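Local atomic coordinates of TSC1 N-terminal domain (Chaetomium thermophilum, PDB entry 7A0M), a protein that probably helps bring the TSC complex to the lysosome by binding phosphoinositide lipids, and so contributes to mTORC1 regulation. Residues Ser37-His42 against Leu82-Gly87; Arg147-Trp152 against Phe206-Ala211. All blocks are in the same frame, centred on the assembly; numbering follows the deposited sequence.

Interaction 1: Ser37-His42 against Leu82-Gly87; sequences SYLERH and LRPGLG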
loop_
_atom_site.group_PDB
_atom_site.type_symbol
_atom_site.label_atom_id
_atom_site.label_comp_id
_atom_site.label_asym_id
_atom_site.label_seq_id
_atom_site.Cartn_x
_atom_site.Cartn_y
_atom_site.Cartn_z
ATOM N N SER B 37 18.705 47.151 47.830
ATOM C CA SER B 37 18.039 48.027 48.789
ATOM C C SER B 37 17.233 49.119 48.096
ATOM O O SER B 37 16.180 49.526 48.600
ATOM C CB SER B 37 19.055 48.644 49.744
ATOM O OG SER B 37 18.421 49.556 50.625
ATOM N N TYR B 38 17.714 49.612 46.950
ATOM C CA TYR B 38 16.961 50.611 46.196
ATOM C C TYR B 38 15.618 50.053 45.749
ATOM O O TYR B 38 14.571 50.680 45.954
ATOM C CB TYR B 38 17.775 51.072 44.988
ATOM C CG TYR B 38 16.987 51.903 44.000
ATOM C CD1 TYR B 38 16.848 53.273 44.168
ATOM C CD2 TYR B 38 16.380 51.314 42.897
ATOM C CE1 TYR B 38 16.125 54.033 43.266
ATOM C CE2 TYR B 38 15.656 52.063 41.993
ATOM C CZ TYR B 38 15.531 53.423 42.181
ATOM O OH TYR B 38 14.810 54.173 41.280
ATOM N N LEU B 39 15.627 48.875 45.123
ATOM C CA LEU B 39 14.381 48.263 44.683
ATOM C C LEU B 39 13.495 47.880 45.861
ATOM O O LEU B 39 12.289 47.685 45.680
ATOM C CB LEU B 39 14.678 47.038 43.817
ATOM C CG LEU B 39 15.509 47.319 42.561
ATOM C CD1 LEU B 39 15.817 46.031 41.813
ATOM C CD2 LEU B 39 14.796 48.312 41.657
ATOM N N GLU B 40 14.070 47.780 47.062
ATOM C CA GLU B 40 13.288 47.416 48.238
ATOM C C GLU B 40 12.350 48.544 48.649
ATOM O O GLU B 40 11.137 48.339 48.776
ATOM C CB GLU B 40 14.227 47.034 49.386
ATOM C CG GLU B 40 13.632 47.182 50.779
ATOM C CD GLU B 40 14.057 48.474 51.453
ATOM O OE1 GLU B 40 15.211 48.904 51.239
ATOM O OE2 GLU B 40 13.236 49.063 52.186
ATOM N N ARG B 41 12.889 49.746 48.858
ATOM C CA ARG B 41 12.074 50.849 49.355
ATOM C C ARG B 41 11.342 51.596 48.249
ATOM O O ARG B 41 10.682 52.601 48.538
ATOM C CB ARG B 41 12.930 51.825 50.167
ATOM C CG ARG B 41 13.846 52.712 49.346
ATOM C CD ARG B 41 14.467 53.805 50.207
ATOM N NE ARG B 41 13.469 54.753 50.699
ATOM C CZ ARG B 41 13.190 55.916 50.117
ATOM N NH1 ARG B 41 13.836 56.281 49.018
ATOM N NH2 ARG B 41 12.266 56.717 50.633
ATOM N N HIS B 42 11.428 51.136 47.003
ATOM C CA HIS B 42 10.699 51.720 45.881
ATOM C C HIS B 42 9.630 50.713 45.470
ATOM O O HIS B 42 9.890 49.795 44.687
ATOM C CB HIS B 42 11.649 52.069 44.741
ATOM C CG HIS B 42 12.654 53.115 45.110
ATOM N ND1 HIS B 42 13.710 52.865 45.959
ATOM C CD2 HIS B 42 12.752 54.419 44.762
ATOM C CE1 HIS B 42 14.416 53.970 46.117
ATOM N NE2 HIS B 42 13.859 54.927 45.398
ATOM N N LEU B 82 18.631 46.775 37.145
ATOM C CA LEU B 82 17.728 47.883 37.427
ATOM C C LEU B 82 16.433 47.809 36.633
ATOM O O LEU B 82 15.594 48.707 36.759
ATOM C CB LEU B 82 18.423 49.220 37.147
ATOM C CG LEU B 82 19.405 49.719 38.208
ATOM C CD1 LEU B 82 20.149 50.949 37.713
ATOM C CD2 LEU B 82 18.672 50.021 39.507
ATOM N N ARG B 83 16.260 46.771 35.818
ATOM C CA ARG B 83 15.040 46.618 35.030
ATOM C C ARG B 83 13.752 46.634 35.848
ATOM O O ARG B 83 12.794 47.296 35.414
ATOM C CB ARG B 83 15.127 45.325 34.208
ATOM C CG ARG B 83 13.927 45.069 33.321
ATOM C CD ARG B 83 14.095 43.763 32.574
ATOM N NE ARG B 83 14.217 42.646 33.508
ATOM C CZ ARG B 83 13.191 42.046 34.103
ATOM N NH1 ARG B 83 11.950 42.453 33.872
ATOM N NH2 ARG B 83 13.408 41.040 34.940
ATOM N N PRO B 84 13.638 45.949 36.995
ATOM C CA PRO B 84 12.369 46.013 37.739
ATOM C C PRO B 84 12.010 47.413 38.195
ATOM O O PRO B 84 10.820 47.729 38.328
ATOM C CB PRO B 84 12.615 45.082 38.934
ATOM C CG PRO B 84 13.673 44.151 38.475
ATOM C CD PRO B 84 14.568 44.978 37.603
ATOM N N GLY B 85 13.000 48.267 38.435
ATOM C CA GLY B 85 12.748 49.616 38.886
ATOM C C GLY B 85 12.548 50.654 37.806
ATOM O O GLY B 85 12.414 51.837 38.129
ATOM N N LEU B 86 12.517 50.257 36.528
ATOM C CA LEU B 86 12.344 51.236 35.458
ATOM C C LEU B 86 10.916 51.755 35.398
ATOM O O LEU B 86 10.689 52.908 35.008
ATOM C CB LEU B 86 12.721 50.621 34.111
ATOM C CG LEU B 86 14.194 50.276 33.902
ATOM C CD1 LEU B 86 14.389 49.551 32.580
ATOM C CD2 LEU B 86 15.034 51.538 33.957
ATOM N N GLY B 87 9.949 50.921 35.764
ATOM C CA GLY B 87 8.566 51.342 35.788
ATOM C C GLY B 87 7.711 50.846 34.640
ATOM O O GLY B 87 7.372 49.661 34.565
#
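Leu39 lays one branch of its side chain against the bare backbone of Gly85. Leu39 CD2 lies 3.7 Å from Gly85 CA and equally far from Gly85 N. The backbone atoms meet the methyl because glycine has no side chain here. A CB at this place would come within 2.7 Å of Leu39 CD2, a clash, so the close approach depends on the glycine. The other branch is turned to Pro84, with Leu39 CD1 4.4 Å from Pro84 CG. In Leu39, CG stands anti to the carbonyl carbon (chi1 -59°), which carries both methyls over to the loop. Tyr38 adds another apolar touch. Its CD2 is 4.3 Å from Leu82 CD2, and the leucine methyl approaches the ring obliquely. No hydrogen bond joins the two segments, so the contact is apolar. Residues 37-42 lie in the C-terminal part of helix 29-41 and just beyond, and residues 82-87 lie in the loop between helices 69-81 and 89-105. Tyr38 and Leu82 both also touch Leu12 of helix 9-21 and Leu53 of helix 45-65. The loop thus packs beside the first helices of this all-helical domain, while Arg83 reaches the other way to Phe120 and Ile124 of helix 113-125.

Interaction 2: Arg147-Trp152 against Phe206-Ala211; sequences RLLVRW and FSLLCA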
loop_
_atom_site.group_PDB
_atom_site.type_symbol
_atom_site.label_atom_id
_atom_site.label_comp_id
_atom_site.label_asym_id
_atom_site.label_seq_id
_atom_site.Cartn_x
_atom_site.Cartn_y
_atom_site.Cartn_z
ATOM N N ARG B 147 11.645 44.639 14.592
ATOM C CA ARG B 147 13.026 45.097 14.690
ATOM C C ARG B 147 14.001 43.949 14.468
ATOM O O ARG B 147 14.992 44.096 13.743
ATOM C CB ARG B 147 13.260 45.754 16.049
ATOM C CG ARG B 147 12.884 47.224 16.088
ATOM C CD ARG B 147 14.022 48.077 15.563
ATOM N NE ARG B 147 14.911 48.505 16.639
ATOM C CZ ARG B 147 16.210 48.737 16.490
ATOM N NH1 ARG B 147 16.784 48.567 15.309
ATOM N NH2 ARG B 147 16.938 49.130 17.526
ATOM N N LEU B 148 13.729 42.794 15.074
ATOM C CA LEU B 148 14.577 41.627 14.863
ATOM C C LEU B 148 14.474 41.114 13.433
ATOM O O LEU B 148 15.481 40.720 12.835
ATOM C CB LEU B 148 14.194 40.527 15.851
ATOM C CG LEU B 148 14.405 40.807 17.338
ATOM C CD1 LEU B 148 13.993 39.600 18.156
ATOM C CD2 LEU B 148 15.861 41.160 17.607
ATOM N N LEU B 149 13.260 41.103 12.874
ATOM C CA LEU B 149 13.059 40.579 11.526
ATOM C C LEU B 149 13.809 41.404 10.489
ATOM O O LEU B 149 14.535 40.854 9.654
ATOM C CB LEU B 149 11.568 40.535 11.194
ATOM C CG LEU B 149 10.799 39.353 11.778
ATOM C CD1 LEU B 149 9.308 39.539 11.581
ATOM C CD2 LEU B 149 11.269 38.063 11.138
ATOM N N VAL B 150 13.637 42.728 10.522
ATOM C CA VAL B 150 14.284 43.586 9.531
ATOM C C VAL B 150 15.795 43.384 9.546
ATOM O O VAL B 150 16.434 43.281 8.493
ATOM C CB VAL B 150 13.905 45.060 9.775
ATOM C CG1 VAL B 150 14.990 45.992 9.245
ATOM C CG2 VAL B 150 12.571 45.380 9.121
ATOM N N ARG B 151 16.387 43.307 10.730
ATOM C CA ARG B 151 17.822 43.055 10.812
ATOM C C ARG B 151 18.193 41.638 10.384
ATOM O O ARG B 151 19.299 41.410 9.876
ATOM C CB ARG B 151 18.288 43.381 12.222
ATOM C CG ARG B 151 17.909 44.811 12.526
ATOM C CD ARG B 151 19.102 45.660 12.823
ATOM N NE ARG B 151 18.690 46.997 13.226
ATOM C CZ ARG B 151 18.259 47.906 12.358
ATOM N NH1 ARG B 151 18.196 47.606 11.067
ATOM N NH2 ARG B 151 17.920 49.119 12.765
ATOM N N TRP B 152 17.305 40.672 10.608
ATOM C CA TRP B 152 17.587 39.307 10.194
ATOM C C TRP B 152 17.496 39.132 8.683
ATOM O O TRP B 152 18.120 38.213 8.144
ATOM C CB TRP B 152 16.630 38.344 10.895
ATOM C CG TRP B 152 16.999 36.912 10.725
ATOM C CD1 TRP B 152 17.863 36.193 11.493
ATOM C CD2 TRP B 152 16.508 36.015 9.723
ATOM N NE1 TRP B 152 17.948 34.904 11.030
ATOM C CE2 TRP B 152 17.124 34.769 9.944
ATOM C CE3 TRP B 152 15.608 36.146 8.660
ATOM C CZ2 TRP B 152 16.869 33.658 9.142
ATOM C CZ3 TRP B 152 15.357 35.044 7.865
ATOM C CH2 TRP B 152 15.985 33.816 8.110
ATOM N N PHE B 206 10.354 31.950 4.474
ATOM C CA PHE B 206 9.956 30.549 4.551
ATOM C C PHE B 206 11.001 29.716 5.281
ATOM O O PHE B 206 10.657 28.771 6.002
ATOM C CB PHE B 206 9.707 29.996 3.148
ATOM C CG PHE B 206 8.377 30.388 2.569
ATOM C CD1 PHE B 206 7.356 30.839 3.388
ATOM C CD2 PHE B 206 8.151 30.311 1.205
ATOM C CE1 PHE B 206 6.132 31.201 2.858
ATOM C CE2 PHE B 206 6.929 30.674 0.669
ATOM C CZ PHE B 206 5.919 31.119 1.497
ATOM N N SER B 207 12.282 30.044 5.102
ATOM C CA SER B 207 13.334 29.348 5.836
ATOM C C SER B 207 13.209 29.591 7.335
ATOM O O SER B 207 13.337 28.658 8.136
ATOM C CB SER B 207 14.708 29.788 5.330
ATOM O OG SER B 207 14.890 29.431 3.971
ATOM N N LEU B 208 12.965 30.842 7.730
ATOM C CA LEU B 208 12.794 31.153 9.145
ATOM C C LEU B 208 11.556 30.475 9.715
ATOM O O LEU B 208 11.546 30.060 10.881
ATOM C CB LEU B 208 12.716 32.667 9.340
ATOM C CG LEU B 208 12.577 33.173 10.776
ATOM C CD1 LEU B 208 13.800 32.805 11.598
ATOM C CD2 LEU B 208 12.352 34.673 10.786
ATOM N N LEU B 209 10.494 30.361 8.912
ATOM C CA LEU B 209 9.301 29.650 9.360
ATOM C C LEU B 209 9.607 28.187 9.654
ATOM O O LEU B 209 9.146 27.639 10.661
ATOM C CB LEU B 209 8.192 29.769 8.316
ATOM C CG LEU B 209 6.887 29.036 8.637
ATOM C CD1 LEU B 209 6.322 29.488 9.975
ATOM C CD2 LEU B 209 5.869 29.247 7.526
ATOM N N CYS B 210 10.378 27.536 8.778
ATOM C CA CYS B 210 10.780 26.156 9.030
ATOM C C CYS B 210 11.585 26.044 10.318
ATOM O O CYS B 210 11.367 25.126 11.117
ATOM C CB CYS B 210 11.584 25.619 7.846
ATOM S SG CYS B 210 10.639 25.454 6.311
ATOM N N ALA B 211 12.523 26.968 10.535
ATOM C CA ALA B 211 13.291 26.964 11.777
ATOM C C ALA B 211 12.390 27.214 12.979
ATOM O O ALA B 211 12.611 26.652 14.058
ATOM C CB ALA B 211 14.405 28.008 11.711
#
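Leu208 packs on one face of the Trp152 indole and has the most surface buried in this contact. Its CD1 methyl makes a CH-pi contact, 4.2 Å from the centroid of the six-membered ring and 17° off the normal. The indole and the leucine run past one another head to tail. The far end of the indole therefore reaches the root of the leucine, with Trp152 CH2 3.7 Å from Leu208 CB. In Trp152, CG is anti to the backbone N (chi1 -170°), which sends the ring across to the other helix. The second methyl of Leu208 turns to Leu149, with the two CD2 atoms 3.6 Å apart. This same Leu208 CD2 also comes near the indole, 4.2 Å from Trp152 CE3. An alanine in place of Trp152 would probably open a gap beside Leu208 and deprive its CD1 of the aromatic face. Trp152 NE1 also makes a weak hydrogen bond to Thr174 OG1 of helix 168-183. The contact joins helices 142-153 and 199-214. Leu149 also touches Ala191 and Phe195 of helix 185-196, while Leu209 packs on helices 228-238 and 242-255.

The two contacts follow one another along the chain, both segments of interaction 1 coming before those of interaction 2. Their centres are 35 Å apart, and their nearest atoms are about 15 Å apart. Interaction 1 lies toward one end of the elongated helical domain, its centre about 34 Å from the centre of the chain. The centre of interaction 2 is only about 7 Å from that point. Helix 89-105 connects them. It starts just after the loop 82-87, and Leu86 packs on its Thr92. Further along, its Asp97 and Asp101 make salt bridges to Arg147 and Arg151 of helix 142-153. Both contacts are apolar.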